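Local structure of activator of Hsp90 ATPase homologue 1/2-like C-terminal domain-containing protein (Nitrosomonas europaea, 1XFS) at residues A[85-91]-A[113-119]; A[14-20]-A[157-161]; A[8-12]-A[136-141]. The protein is of unknown function but belongs to the AHA1 family, within the Bet v 1-like group, which suggests a role in ligand binding or in assisting partner proteins. All coordinates share one frame; numbering follows the deposited sequence.

Interaction 1: A[85-91]-A[113-119]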
ATOM      1  N   ARG A  85       0.491 -15.815  -2.669  1.00 10.24           N
ATOM      2  CA  ARG A  85       1.033 -14.499  -2.971  1.00  9.69           C
ATOM      3  C   ARG A  85       1.287 -13.639  -1.739  1.00  9.64           C
ATOM      4  O   ARG A  85       0.449 -13.538  -0.850  1.00  9.44           O
ATOM      5  CB  ARG A  85       0.090 -13.755  -3.930  1.00 10.96           C
ATOM      6  CG  ARG A  85       0.673 -12.452  -4.463  1.00 12.78           C
ATOM      7  CD  ARG A  85      -0.302 -11.681  -5.342  1.00 16.64           C
ATOM      8  NE  ARG A  85      -0.620 -12.368  -6.588  1.00 21.40           N
ATOM      9  CZ  ARG A  85      -1.686 -13.142  -6.773  1.00 22.20           C
ATOM     10  NH1 ARG A  85      -2.554 -13.334  -5.787  1.00 22.73           N
ATOM     11  NH2 ARG A  85      -1.890 -13.723  -7.950  1.00 25.30           N
ATOM     12  N   LEU A  86       2.466 -13.029  -1.699  1.00  8.49           N
ATOM     13  CA  LEU A  86       2.846 -12.154  -0.608  1.00  7.37           C
ATOM     14  C   LEU A  86       3.321 -10.848  -1.223  1.00  5.87           C
ATOM     15  O   LEU A  86       4.160 -10.845  -2.119  1.00  8.58           O
ATOM     16  CB  LEU A  86       3.978 -12.774   0.209  1.00  9.06           C
ATOM     17  CG  LEU A  86       4.384 -12.009   1.467  1.00  8.23           C
ATOM     18  CD1 LEU A  86       3.207 -11.950   2.446  1.00  9.20           C
ATOM     19  CD2 LEU A  86       5.564 -12.722   2.114  1.00  8.34           C
ATOM     20  N   ILE A  87       2.763  -9.742  -0.758  1.00  5.77           N
ATOM     21  CA  ILE A  87       3.159  -8.437  -1.268  1.00  6.74           C
ATOM     22  C   ILE A  87       3.435  -7.504  -0.117  1.00  7.73           C
ATOM     23  O   ILE A  87       2.619  -7.387   0.797  1.00  8.36           O
ATOM     24  CB  ILE A  87       2.048  -7.785  -2.133  1.00  6.14           C
ATOM     25  CG1 ILE A  87       1.704  -8.684  -3.339  1.00  8.64           C
ATOM     26  CG2 ILE A  87       2.510  -6.399  -2.619  1.00  5.45           C
ATOM     27  CD1 ILE A  87       0.656  -8.087  -4.285  1.00  8.90           C
ATOM     28  N   TRP A  88       4.601  -6.864  -0.129  1.00  7.44           N
ATOM     29  CA  TRP A  88       4.928  -5.898   0.918  1.00  9.14           C
ATOM     30  C   TRP A  88       5.571  -4.699   0.242  1.00  8.38           C
ATOM     31  O   TRP A  88       6.072  -4.802  -0.878  1.00  9.62           O
ATOM     32  CB  TRP A  88       5.863  -6.505   1.979  1.00 12.04           C
ATOM     33  CG  TRP A  88       7.221  -6.899   1.493  1.00 16.88           C
ATOM     34  CD1 TRP A  88       8.320  -6.093   1.369  1.00 21.43           C
ATOM     35  CD2 TRP A  88       7.630  -8.202   1.071  1.00 21.90           C
ATOM     36  NE1 TRP A  88       9.386  -6.818   0.898  1.00 25.23           N
ATOM     37  CE2 TRP A  88       8.991  -8.112   0.705  1.00 23.37           C
ATOM     38  CE3 TRP A  88       6.980  -9.437   0.967  1.00 25.22           C
ATOM     39  CZ2 TRP A  88       9.712  -9.215   0.236  1.00 27.92           C
ATOM     40  CZ3 TRP A  88       7.699 -10.533   0.502  1.00 28.77           C
ATOM     41  CH2 TRP A  88       9.052 -10.414   0.143  1.00 29.41           C
ATOM     42  N   THR A  89       5.525  -3.551   0.899  1.00  7.86           N
ATOM     43  CA  THR A  89       6.096  -2.354   0.314  1.00  7.11           C
ATOM     44  C   THR A  89       6.889  -1.553   1.334  1.00  8.56           C
ATOM     45  O   THR A  89       6.612  -1.618   2.530  1.00  9.34           O
ATOM     46  CB  THR A  89       4.987  -1.436  -0.268  1.00  8.29           C
ATOM     47  OG1 THR A  89       5.591  -0.309  -0.916  1.00  7.39           O
ATOM     48  CG2 THR A  89       4.047  -0.933   0.835  1.00  6.32           C
ATOM     49  N   SER A  90       7.895  -0.819   0.867  1.00  7.48           N
ATOM     50  CA  SER A  90       8.672   0.019   1.770  1.00  8.52           C
ATOM     51  C   SER A  90       8.203   1.462   1.618  1.00  9.20           C
ATOM     52  O   SER A  90       8.720   2.359   2.270  1.00  9.33           O
ATOM     53  CB  SER A  90      10.180  -0.116   1.496  1.00 10.71           C
ATOM     54  OG  SER A  90      10.525   0.266   0.190  1.00 11.78           O
ATOM     55  N   ALA A  91       7.204   1.674   0.761  1.00  7.45           N
ATOM     56  CA  ALA A  91       6.654   3.015   0.529  1.00  8.14           C
ATOM     57  C   ALA A  91       5.688   3.349   1.663  1.00  6.59           C
ATOM     58  O   ALA A  91       5.325   4.515   1.872  1.00  8.24           O
ATOM     59  CB  ALA A  91       5.919   3.067  -0.804  1.00  7.66           C
ATOM     60  N   VAL A 113      13.050   2.731  -2.529  1.00 17.69           N
ATOM     61  CA  VAL A 113      11.641   2.448  -2.272  1.00 15.79           C
ATOM     62  C   VAL A 113      11.154   1.391  -3.258  1.00 13.97           C
ATOM     63  O   VAL A 113      11.383   1.501  -4.460  1.00 15.40           O
ATOM     64  CB  VAL A 113      10.769   3.715  -2.450  1.00 17.20           C
ATOM     65  CG1 VAL A 113       9.314   3.377  -2.193  1.00 20.33           C
ATOM     66  CG2 VAL A 113      11.240   4.815  -1.518  1.00 21.33           C
HETATM   67  N   MSE A 114      10.469   0.367  -2.762  1.00 12.09           N
HETATM   68  CA  MSE A 114       9.992  -0.669  -3.659  1.00 10.12           C
HETATM   69  C   MSE A 114       8.780  -1.409  -3.121  1.00  8.75           C
HETATM   70  O   MSE A 114       8.451  -1.318  -1.938  1.00  8.84           O
HETATM   71  CB  MSE A 114      11.102  -1.701  -3.894  1.00 13.64           C
HETATM   72  CG  MSE A 114      11.474  -2.490  -2.634  1.00 18.59           C
HETATM   73 SE   MSE A 114      12.570  -4.053  -3.003  1.00 31.42          SE
HETATM   74  CE  MSE A 114      14.200  -3.531  -2.099  1.00 30.38           C
ATOM     75  N   THR A 115       8.109  -2.126  -4.011  1.00  8.02           N
ATOM     76  CA  THR A 115       7.002  -2.981  -3.617  1.00  7.31           C
ATOM     77  C   THR A 115       7.400  -4.323  -4.195  1.00  7.87           C
ATOM     78  O   THR A 115       7.718  -4.435  -5.379  1.00  8.26           O
ATOM     79  CB  THR A 115       5.641  -2.549  -4.184  1.00  7.37           C
ATOM     80  OG1 THR A 115       5.219  -1.353  -3.518  1.00  7.24           O
ATOM     81  CG2 THR A 115       4.589  -3.650  -3.938  1.00  7.25           C
ATOM     82  N   ALA A 116       7.423  -5.328  -3.331  1.00  8.06           N
ATOM     83  CA  ALA A 116       7.810  -6.669  -3.719  1.00  7.61           C
ATOM     84  C   ALA A 116       6.578  -7.541  -3.840  1.00 10.18           C
ATOM     85  O   ALA A 116       5.704  -7.527  -2.973  1.00  9.62           O
ATOM     86  CB  ALA A 116       8.755  -7.245  -2.670  1.00  9.87           C
ATOM     87  N   VAL A 117       6.499  -8.280  -4.935  1.00  9.69           N
ATOM     88  CA  VAL A 117       5.395  -9.189  -5.147  1.00 11.31           C
ATOM     89  C   VAL A 117       6.035 -10.560  -5.283  1.00 12.96           C
ATOM     90  O   VAL A 117       6.885 -10.776  -6.147  1.00 14.38           O
ATOM     91  CB  VAL A 117       4.602  -8.849  -6.426  1.00 10.96           C
ATOM     92  CG1 VAL A 117       3.534  -9.917  -6.667  1.00 12.14           C
ATOM     93  CG2 VAL A 117       3.951  -7.481  -6.289  1.00 12.61           C
ATOM     94  N   ILE A 118       5.649 -11.468  -4.398  1.00 12.55           N
ATOM     95  CA  ILE A 118       6.188 -12.816  -4.409  1.00 13.03           C
ATOM     96  C   ILE A 118       5.058 -13.780  -4.733  1.00 13.04           C
ATOM     97  O   ILE A 118       4.052 -13.805  -4.036  1.00 12.71           O
ATOM     98  CB  ILE A 118       6.773 -13.200  -3.032  1.00 14.14           C
ATOM     99  CG1 ILE A 118       7.852 -12.203  -2.618  1.00 17.16           C
ATOM    100  CG2 ILE A 118       7.319 -14.616  -3.082  1.00 14.85           C
ATOM    101  CD1 ILE A 118       8.964 -12.024  -3.634  1.00 19.18           C
ATOM    102  N   GLU A 119       5.211 -14.557  -5.799  1.00 11.40           N
ATOM    103  CA  GLU A 119       4.179 -15.513  -6.170  1.00 13.56           C
ATOM    104  C   GLU A 119       4.718 -16.932  -6.113  1.00 12.04           C
ATOM    105  O   GLU A 119       5.829 -17.194  -6.562  1.00 10.01           O
ATOM    106  CB  GLU A 119       3.641 -15.211  -7.571  1.00 18.29           C
ATOM    107  CG  GLU A 119       2.902 -13.891  -7.669  1.00 25.87           C
ATOM    108  CD  GLU A 119       2.237 -13.690  -9.014  1.00 30.48           C
ATOM    109  OE1 GLU A 119       1.519 -12.679  -9.176  1.00 33.50           O
ATOM    110  OE2 GLU A 119       2.433 -14.538  -9.910  1.00 32.74           O
TER
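With chi1 at 64°, Trp88 holds its CG between backbone N and carbonyl carbon, and the indole swings across the neighbouring strand to lie over Ala116 and meet Ile118. Ala116 CB sits under one face, 3.8 Å from the centroid of the five-membered ring, a CH-pi contact, while Ile118 CG1 reaches Trp88 CH2 obliquely at 3.5 Å. Without the indole, as with an alanine here, Ala116 CB and Ile118 CG1 would probably lose their cover and a gap would open beside Phe59. Strands 85-89 and 115-119 run antiparallel at 172°, with Leu86-Ile118 and Trp88-Ala116 as the hydrogen-bonded pairs. Leu86 and Ile118 meet helix 22-30 and Ala116 meets Trp153 of helix 149-167; Trp88, on the same face, packs on Phe59 and Phe77. On the other face Ile87 CG1 lies alongside Val117 CG2 at 3.9 Å. There Thr89 OG1 comes within 2.8 Å of Thr115 OG1 and accepts from Ala91 N, an ST turn; Thr115 OG1 hydrogen-bonds to Tyr96 O of the second subunit. Past the strand end, Met114 N donates to Ser90 OG at 3.0 Å. Arg85 NE forms a salt bridge with Glu119 OE1 through a weak hydrogen bond of 3.4 Å, while Arg85 NH1 pairs with Glu79. The chemistry thus divides by face: apolar around Trp88 and Ile118, mixed polar and aliphatic on the side that meets the second subunit.

Interaction 2: A[14-20]-A[157-161]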
ATOM      1  N   LEU A  14      12.588 -12.059 -10.950  1.00 22.12           N
ATOM      2  CA  LEU A  14      13.460 -13.201 -10.702  1.00 22.21           C
ATOM      3  C   LEU A  14      12.606 -14.458 -10.557  1.00 20.10           C
ATOM      4  O   LEU A  14      11.672 -14.484  -9.762  1.00 19.39           O
ATOM      5  CB  LEU A  14      14.272 -12.976  -9.423  1.00 24.60           C
ATOM      6  CG  LEU A  14      15.280 -14.051  -9.011  1.00 27.19           C
ATOM      7  CD1 LEU A  14      16.350 -14.206 -10.081  1.00 28.73           C
ATOM      8  CD2 LEU A  14      15.914 -13.665  -7.686  1.00 28.62           C
ATOM      9  N   LYS A  15      12.913 -15.493 -11.334  1.00 20.00           N
ATOM     10  CA  LYS A  15      12.155 -16.740 -11.252  1.00 20.06           C
ATOM     11  C   LYS A  15      13.085 -17.891 -10.881  1.00 18.95           C
ATOM     12  O   LYS A  15      14.157 -18.039 -11.463  1.00 17.72           O
ATOM     13  CB  LYS A  15      11.464 -17.048 -12.585  1.00 23.06           C
ATOM     14  CG  LYS A  15      10.482 -18.218 -12.508  1.00 27.77           C
ATOM     15  CD  LYS A  15       9.786 -18.479 -13.839  1.00 31.00           C
ATOM     16  CE  LYS A  15      10.744 -19.054 -14.870  1.00 33.14           C
ATOM     17  NZ  LYS A  15      11.299 -20.363 -14.429  1.00 35.10           N
ATOM     18  N   ARG A  16      12.669 -18.701  -9.914  1.00 19.02           N
ATOM     19  CA  ARG A  16      13.482 -19.825  -9.467  1.00 18.93           C
ATOM     20  C   ARG A  16      12.628 -21.048  -9.152  1.00 20.61           C
ATOM     21  O   ARG A  16      11.433 -20.930  -8.883  1.00 21.31           O
ATOM     22  CB  ARG A  16      14.282 -19.426  -8.221  1.00 20.51           C
ATOM     23  CG  ARG A  16      15.366 -18.378  -8.480  1.00 21.12           C
ATOM     24  CD  ARG A  16      16.586 -19.013  -9.129  1.00 19.93           C
ATOM     25  NE  ARG A  16      17.239 -19.929  -8.200  1.00 20.76           N
ATOM     26  CZ  ARG A  16      18.073 -19.544  -7.237  1.00 19.50           C
ATOM     27  NH1 ARG A  16      18.366 -18.260  -7.086  1.00 21.62           N
ATOM     28  NH2 ARG A  16      18.593 -20.440  -6.410  1.00 22.32           N
ATOM     29  N   GLU A  17      13.244 -22.223  -9.203  1.00 19.68           N
ATOM     30  CA  GLU A  17      12.544 -23.468  -8.896  1.00 22.18           C
ATOM     31  C   GLU A  17      13.199 -24.058  -7.651  1.00 21.69           C
ATOM     32  O   GLU A  17      14.398 -24.325  -7.649  1.00 24.61           O
ATOM     33  CB  GLU A  17      12.676 -24.459 -10.060  1.00 22.96           C
ATOM     34  CG  GLU A  17      12.130 -23.958 -11.390  1.00 26.72           C
ATOM     35  CD  GLU A  17      10.613 -23.901 -11.428  1.00 29.19           C
ATOM     36  OE1 GLU A  17      10.065 -23.399 -12.431  1.00 30.88           O
ATOM     37  OE2 GLU A  17       9.967 -24.364 -10.465  1.00 30.69           O
ATOM     38  N   LEU A  18      12.420 -24.247  -6.590  1.00 21.51           N
ATOM     39  CA  LEU A  18      12.950 -24.814  -5.353  1.00 21.08           C
ATOM     40  C   LEU A  18      12.394 -26.213  -5.129  1.00 21.27           C
ATOM     41  O   LEU A  18      11.195 -26.437  -5.275  1.00 19.78           O
ATOM     42  CB  LEU A  18      12.598 -23.938  -4.147  1.00 21.95           C
ATOM     43  CG  LEU A  18      13.186 -22.527  -4.076  1.00 23.75           C
ATOM     44  CD1 LEU A  18      12.427 -21.610  -5.016  1.00 25.23           C
ATOM     45  CD2 LEU A  18      13.092 -22.007  -2.647  1.00 24.83           C
ATOM     46  N   ALA A  19      13.270 -27.148  -4.768  1.00 19.91           N
ATOM     47  CA  ALA A  19      12.861 -28.529  -4.525  1.00 19.62           C
ATOM     48  C   ALA A  19      12.345 -28.680  -3.098  1.00 19.46           C
ATOM     49  O   ALA A  19      12.834 -29.504  -2.322  1.00 19.90           O
ATOM     50  CB  ALA A  19      14.037 -29.466  -4.767  1.00 20.17           C
ATOM     51  N   VAL A  20      11.343 -27.871  -2.774  1.00 17.35           N
ATOM     52  CA  VAL A  20      10.724 -27.854  -1.462  1.00 17.41           C
ATOM     53  C   VAL A  20       9.234 -27.592  -1.665  1.00 15.78           C
ATOM     54  O   VAL A  20       8.848 -26.860  -2.574  1.00 16.05           O
ATOM     55  CB  VAL A  20      11.330 -26.720  -0.595  1.00 18.77           C
ATOM     56  CG1 VAL A  20      10.565 -26.569   0.703  1.00 20.40           C
ATOM     57  CG2 VAL A  20      12.798 -27.019  -0.320  1.00 20.98           C
ATOM     58  N   ILE A 157      17.555 -16.485  -2.415  1.00 16.17           N
ATOM     59  CA  ILE A 157      16.698 -17.619  -2.732  1.00 17.49           C
ATOM     60  C   ILE A 157      17.476 -18.920  -2.542  1.00 18.21           C
ATOM     61  O   ILE A 157      16.927 -19.919  -2.085  1.00 16.86           O
ATOM     62  CB  ILE A 157      16.166 -17.539  -4.182  1.00 18.22           C
ATOM     63  CG1 ILE A 157      15.466 -16.197  -4.404  1.00 21.38           C
ATOM     64  CG2 ILE A 157      15.198 -18.680  -4.450  1.00 17.75           C
ATOM     65  CD1 ILE A 157      14.376 -15.893  -3.397  1.00 24.44           C
ATOM     66  N   THR A 158      18.762 -18.904  -2.880  1.00 18.36           N
ATOM     67  CA  THR A 158      19.588 -20.095  -2.717  1.00 18.93           C
ATOM     68  C   THR A 158      19.719 -20.418  -1.230  1.00 18.13           C
ATOM     69  O   THR A 158      19.663 -21.579  -0.829  1.00 18.05           O
ATOM     70  CB  THR A 158      20.984 -19.890  -3.342  1.00 19.76           C
ATOM     71  OG1 THR A 158      20.843 -19.731  -4.759  1.00 19.29           O
ATOM     72  CG2 THR A 158      21.891 -21.088  -3.061  1.00 20.22           C
ATOM     73  N   GLN A 159      19.880 -19.382  -0.411  1.00 16.54           N
ATOM     74  CA  GLN A 159      19.991 -19.562   1.030  1.00 16.91           C
ATOM     75  C   GLN A 159      18.679 -20.092   1.594  1.00 17.49           C
ATOM     76  O   GLN A 159      18.664 -20.895   2.527  1.00 17.64           O
ATOM     77  CB  GLN A 159      20.351 -18.231   1.696  1.00 18.41           C
ATOM     78  CG  GLN A 159      21.723 -17.722   1.286  1.00 19.19           C
ATOM     79  CD  GLN A 159      22.052 -16.346   1.836  1.00 21.13           C
ATOM     80  OE1 GLN A 159      23.168 -15.856   1.665  1.00 19.48           O
ATOM     81  NE2 GLN A 159      21.085 -15.715   2.492  1.00 22.57           N
ATOM     82  N   LEU A 160      17.570 -19.636   1.019  1.00 16.84           N
ATOM     83  CA  LEU A 160      16.253 -20.077   1.465  1.00 16.06           C
ATOM     84  C   LEU A 160      16.077 -21.575   1.227  1.00 16.20           C
ATOM     85  O   LEU A 160      15.709 -22.322   2.141  1.00 16.28           O
ATOM     86  CB  LEU A 160      15.158 -19.312   0.715  1.00 14.54           C
ATOM     87  CG  LEU A 160      13.714 -19.762   0.950  1.00 14.51           C
ATOM     88  CD1 LEU A 160      13.383 -19.692   2.436  1.00 13.28           C
ATOM     89  CD2 LEU A 160      12.763 -18.871   0.154  1.00 12.70           C
ATOM     90  N   GLU A 161      16.343 -22.013   0.002  1.00 16.69           N
ATOM     91  CA  GLU A 161      16.195 -23.422  -0.334  1.00 18.08           C
ATOM     92  C   GLU A 161      17.092 -24.282   0.551  1.00 19.68           C
ATOM     93  O   GLU A 161      16.687 -25.353   0.998  1.00 19.83           O
ATOM     94  CB  GLU A 161      16.531 -23.660  -1.806  1.00 20.35           C
ATOM     95  CG  GLU A 161      16.089 -25.028  -2.314  1.00 22.35           C
ATOM     96  CD  GLU A 161      16.459 -25.266  -3.761  1.00 23.32           C
ATOM     97  OE1 GLU A 161      16.015 -26.287  -4.328  1.00 24.30           O
ATOM     98  OE2 GLU A 161      17.203 -24.438  -4.330  1.00 25.95           O
TER
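Arg16 NH2 donates to Thr158 OG1 at 2.9 Å, the hydroxyl oxygen lying 13° out of the guanidinium plane, and so ties edge strand 11-18 to the long C-terminal helix 149-167. Bends at chi2 and chi3 turn the guanidinium alongside the helix, so that Ile157 CG2 stands over the centre of one face. Arg16 NH1 is satisfied by Gly154 O one turn earlier in the helix, a carbonyl that Thr158 OG1 also uses, so three groups share a compact network. At the other end, Glu161 extends from the helix with its CG anti to the backbone N (chi1 -166°) and accepts from Ala19 N through OE1 at 2.9 Å. That bond is nearly straight, 174° at the hydrogen, though the donor approaches from above the carboxylate plane. A long, weak ion pair with Lys165 is the second partner of the same oxygen. Ala19 is the centre of an inverse gamma turn, and Glu161 holds the amide just where the strand ends. Between these polar ends Leu18 CD2 packs on Glu161 CB at 3.9 Å, and Leu18 CD1 meets Ile157 CG2 at 4.1 Å. Strand and helix segments run nearly parallel, as the C-terminal helix lies against the sheet of this Bet v 1-like fold. Two polar grips, Arg16 on Thr158 and Glu161 on Ala19 N, thus flank an apolar middle of Leu18 and Ile157.

Interaction 3: A[8-12]-A[136-141]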
ATOM      1  N   ALA A   8       9.034  -3.299 -17.984  1.00 23.68           N
ATOM      2  CA  ALA A   8      10.482  -3.439 -18.113  1.00 23.02           C
ATOM      3  C   ALA A   8      11.239  -2.177 -17.712  1.00 22.09           C
ATOM      4  O   ALA A   8      12.437  -2.225 -17.423  1.00 23.36           O
ATOM      5  CB  ALA A   8      10.841  -3.820 -19.545  1.00 24.67           C
ATOM      6  N   GLU A   9      10.543  -1.049 -17.698  1.00 21.06           N
ATOM      7  CA  GLU A   9      11.169   0.214 -17.341  1.00 19.90           C
ATOM      8  C   GLU A   9      11.238   0.444 -15.836  1.00 18.77           C
ATOM      9  O   GLU A   9      12.138   1.126 -15.348  1.00 17.82           O
ATOM     10  CB  GLU A   9      10.416   1.375 -18.004  1.00 22.54           C
ATOM     11  CG  GLU A   9      10.588   1.425 -19.510  1.00 24.52           C
ATOM     12  CD  GLU A   9      11.981   1.873 -19.905  1.00 25.21           C
ATOM     13  OE1 GLU A   9      12.472   1.438 -20.963  1.00 26.97           O
ATOM     14  OE2 GLU A   9      12.581   2.672 -19.158  1.00 25.34           O
ATOM     15  N   LEU A  10      10.309  -0.154 -15.096  1.00 17.16           N
ATOM     16  CA  LEU A  10      10.257   0.045 -13.652  1.00 14.78           C
ATOM     17  C   LEU A  10      10.391  -1.196 -12.786  1.00 14.28           C
ATOM     18  O   LEU A  10      10.639  -1.079 -11.588  1.00 13.92           O
ATOM     19  CB  LEU A  10       8.936   0.727 -13.291  1.00 14.22           C
ATOM     20  CG  LEU A  10       8.569   1.965 -14.112  1.00 12.83           C
ATOM     21  CD1 LEU A  10       7.141   2.395 -13.799  1.00 16.51           C
ATOM     22  CD2 LEU A  10       9.556   3.070 -13.803  1.00 12.72           C
ATOM     23  N   ASP A  11      10.240  -2.377 -13.375  1.00 12.00           N
ATOM     24  CA  ASP A  11      10.288  -3.604 -12.588  1.00 13.78           C
ATOM     25  C   ASP A  11      11.435  -4.554 -12.871  1.00 14.66           C
ATOM     26  O   ASP A  11      11.944  -4.624 -13.989  1.00 15.69           O
ATOM     27  CB  ASP A  11       8.973  -4.370 -12.766  1.00 13.88           C
ATOM     28  CG  ASP A  11       7.757  -3.496 -12.539  1.00 14.92           C
ATOM     29  OD1 ASP A  11       7.827  -2.625 -11.651  1.00 15.91           O
ATOM     30  OD2 ASP A  11       6.744  -3.686 -13.241  1.00 19.06           O
ATOM     31  N   LEU A  12      11.835  -5.283 -11.837  1.00 13.48           N
ATOM     32  CA  LEU A  12      12.887  -6.279 -11.961  1.00 15.29           C
ATOM     33  C   LEU A  12      12.267  -7.593 -11.496  1.00 17.33           C
ATOM     34  O   LEU A  12      11.597  -7.635 -10.460  1.00 15.97           O
ATOM     35  CB  LEU A  12      14.093  -5.911 -11.095  1.00 15.33           C
ATOM     36  CG  LEU A  12      14.848  -4.644 -11.522  1.00 14.98           C
ATOM     37  CD1 LEU A  12      15.981  -4.368 -10.539  1.00 13.31           C
ATOM     38  CD2 LEU A  12      15.397  -4.814 -12.938  1.00 15.82           C
ATOM     39  N   ASN A 136       9.418   3.124  -8.575  1.00 13.54           N
ATOM     40  CA  ASN A 136       8.633   4.281  -8.972  1.00 14.04           C
ATOM     41  C   ASN A 136       9.117   4.979 -10.237  1.00 14.56           C
ATOM     42  O   ASN A 136       8.330   5.629 -10.922  1.00 15.59           O
ATOM     43  CB  ASN A 136       8.532   5.286  -7.802  1.00 17.03           C
ATOM     44  CG  ASN A 136       9.885   5.649  -7.196  1.00 19.43           C
ATOM     45  OD1 ASN A 136       9.970   5.984  -6.011  1.00 24.01           O
ATOM     46  ND2 ASN A 136      10.940   5.606  -8.001  1.00 15.76           N
ATOM     47  N   THR A 137      10.394   4.817 -10.565  1.00 14.19           N
ATOM     48  CA  THR A 137      10.967   5.462 -11.745  1.00 14.79           C
ATOM     49  C   THR A 137      12.048   4.591 -12.376  1.00 15.10           C
ATOM     50  O   THR A 137      12.601   3.699 -11.729  1.00 14.95           O
ATOM     51  CB  THR A 137      11.612   6.803 -11.374  1.00 14.42           C
ATOM     52  OG1 THR A 137      12.614   6.580 -10.375  1.00 17.97           O
ATOM     53  CG2 THR A 137      10.568   7.768 -10.828  1.00 16.04           C
ATOM     54  N   PRO A 138      12.365   4.839 -13.658  1.00 17.04           N
ATOM     55  CA  PRO A 138      13.397   4.049 -14.338  1.00 17.85           C
ATOM     56  C   PRO A 138      14.750   4.201 -13.642  1.00 18.15           C
ATOM     57  O   PRO A 138      15.526   3.246 -13.549  1.00 18.41           O
ATOM     58  CB  PRO A 138      13.407   4.639 -15.749  1.00 19.30           C
ATOM     59  CG  PRO A 138      11.993   5.098 -15.937  1.00 20.27           C
ATOM     60  CD  PRO A 138      11.693   5.747 -14.604  1.00 17.94           C
ATOM     61  N   GLY A 139      15.021   5.409 -13.153  1.00 18.12           N
ATOM     62  CA  GLY A 139      16.271   5.678 -12.464  1.00 17.98           C
ATOM     63  C   GLY A 139      16.447   4.832 -11.219  1.00 19.50           C
ATOM     64  O   GLY A 139      17.552   4.395 -10.897  1.00 16.80           O
ATOM     65  N   GLN A 140      15.346   4.611 -10.512  1.00 17.23           N
ATOM     66  CA  GLN A 140      15.369   3.799  -9.304  1.00 18.59           C
ATOM     67  C   GLN A 140      15.547   2.331  -9.685  1.00 16.12           C
ATOM     68  O   GLN A 140      16.261   1.597  -9.005  1.00 16.39           O
ATOM     69  CB  GLN A 140      14.074   3.999  -8.511  1.00 17.95           C
ATOM     70  CG  GLN A 140      14.042   5.291  -7.694  1.00 23.48           C
ATOM     71  CD  GLN A 140      14.283   5.050  -6.207  1.00 26.04           C
ATOM     72  OE1 GLN A 140      13.418   4.522  -5.502  1.00 24.86           O
ATOM     73  NE2 GLN A 140      15.467   5.423  -5.731  1.00 25.62           N
ATOM     74  N   ARG A 141      14.911   1.912 -10.777  1.00 16.64           N
ATOM     75  CA  ARG A 141      15.028   0.533 -11.243  1.00 15.91           C
ATOM     76  C   ARG A 141      16.486   0.277 -11.616  1.00 17.54           C
ATOM     77  O   ARG A 141      17.077  -0.729 -11.224  1.00 15.78           O
ATOM     78  CB  ARG A 141      14.153   0.292 -12.478  1.00 17.39           C
ATOM     79  CG  ARG A 141      14.055  -1.178 -12.885  1.00 16.61           C
ATOM     80  CD  ARG A 141      14.059  -1.356 -14.401  1.00 18.21           C
ATOM     81  NE  ARG A 141      15.398  -1.169 -14.956  1.00 18.36           N
ATOM     82  CZ  ARG A 141      15.750  -0.170 -15.758  1.00 20.45           C
ATOM     83  NH1 ARG A 141      16.998  -0.092 -16.207  1.00 21.07           N
ATOM     84  NH2 ARG A 141      14.862   0.748 -16.123  1.00 17.41           N
TER
HETATM   85  O   HOH W   1      15.031   2.578 -18.653  1.00 22.71           O
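The chain at Leu10 comes within 5.1 Å of Pro138, CA to CA, just before strand 11-18 begins and just as helix 138-145 starts. Glu9 O faces the first helical turn and takes a CA-H...O contact from Pro138 CA at 3.3 Å. Thr137 occupies the N-cap position of the helix, its OG1 accepting a weak bond from Gln140 N, while Arg141 N donates to Thr137 O. Arg141 is the main side chain of the contact. Its CG leaves anti to the backbone N (chi1 -171°), and bends further out turn the guanidinium back over the N-terminal loop, where Arg141 NH2 donates to Glu9 O at 2.9 Å. The carbonyl oxygen lies almost in the guanidinium plane, but the donor stands 38° above the carbonyl plane. A water appears to link Arg141 NH2 to Glu9 OE2, two charges that lie 4.3 Å apart, and Arg141 NE forms a salt bridge with Glu145 one turn along the helix. In this Bet v 1-like fold the contact joins the start of the first strand, at an edge of the antiparallel sheet, to the short helix that precedes the long C-terminal one. Leu10 reaches over the N-cap: its CD2 presses against the Thr137-Pro138 peptide, 3.2 Å from Thr137 C, and packs on Pro138 CD. The side chain of Leu12 crosses that of Arg141 at about a right angle, Leu12 CG 3.8 Å from Arg141 CG. Asp11 turns from the helix and makes a salt bridge with Arg97 of the second subunit, whose Val100 packs on Thr137.

Overall arrangement
From the N terminus, residues 8-12 run into the start of strand 11-18, so interactions 3 and 2 use successive parts of one edge strand. Interaction 3 closes its loop at the start of helix 138-145; interaction 2 closes a later one on helix 149-167, and because their segments alternate along the chain, the two loops cross. Interaction 1 pairs neighbouring inner strands of the same sheet, closes the loop between residues 91 and 113, and is nested inside both others. It touches interaction 3 where Val113 meets Gln140 and Asn136, and both reach the second subunit. Interaction 2 lies about 18 Å from interaction 1, centre to centre, tying the C-terminal helix to the sheet.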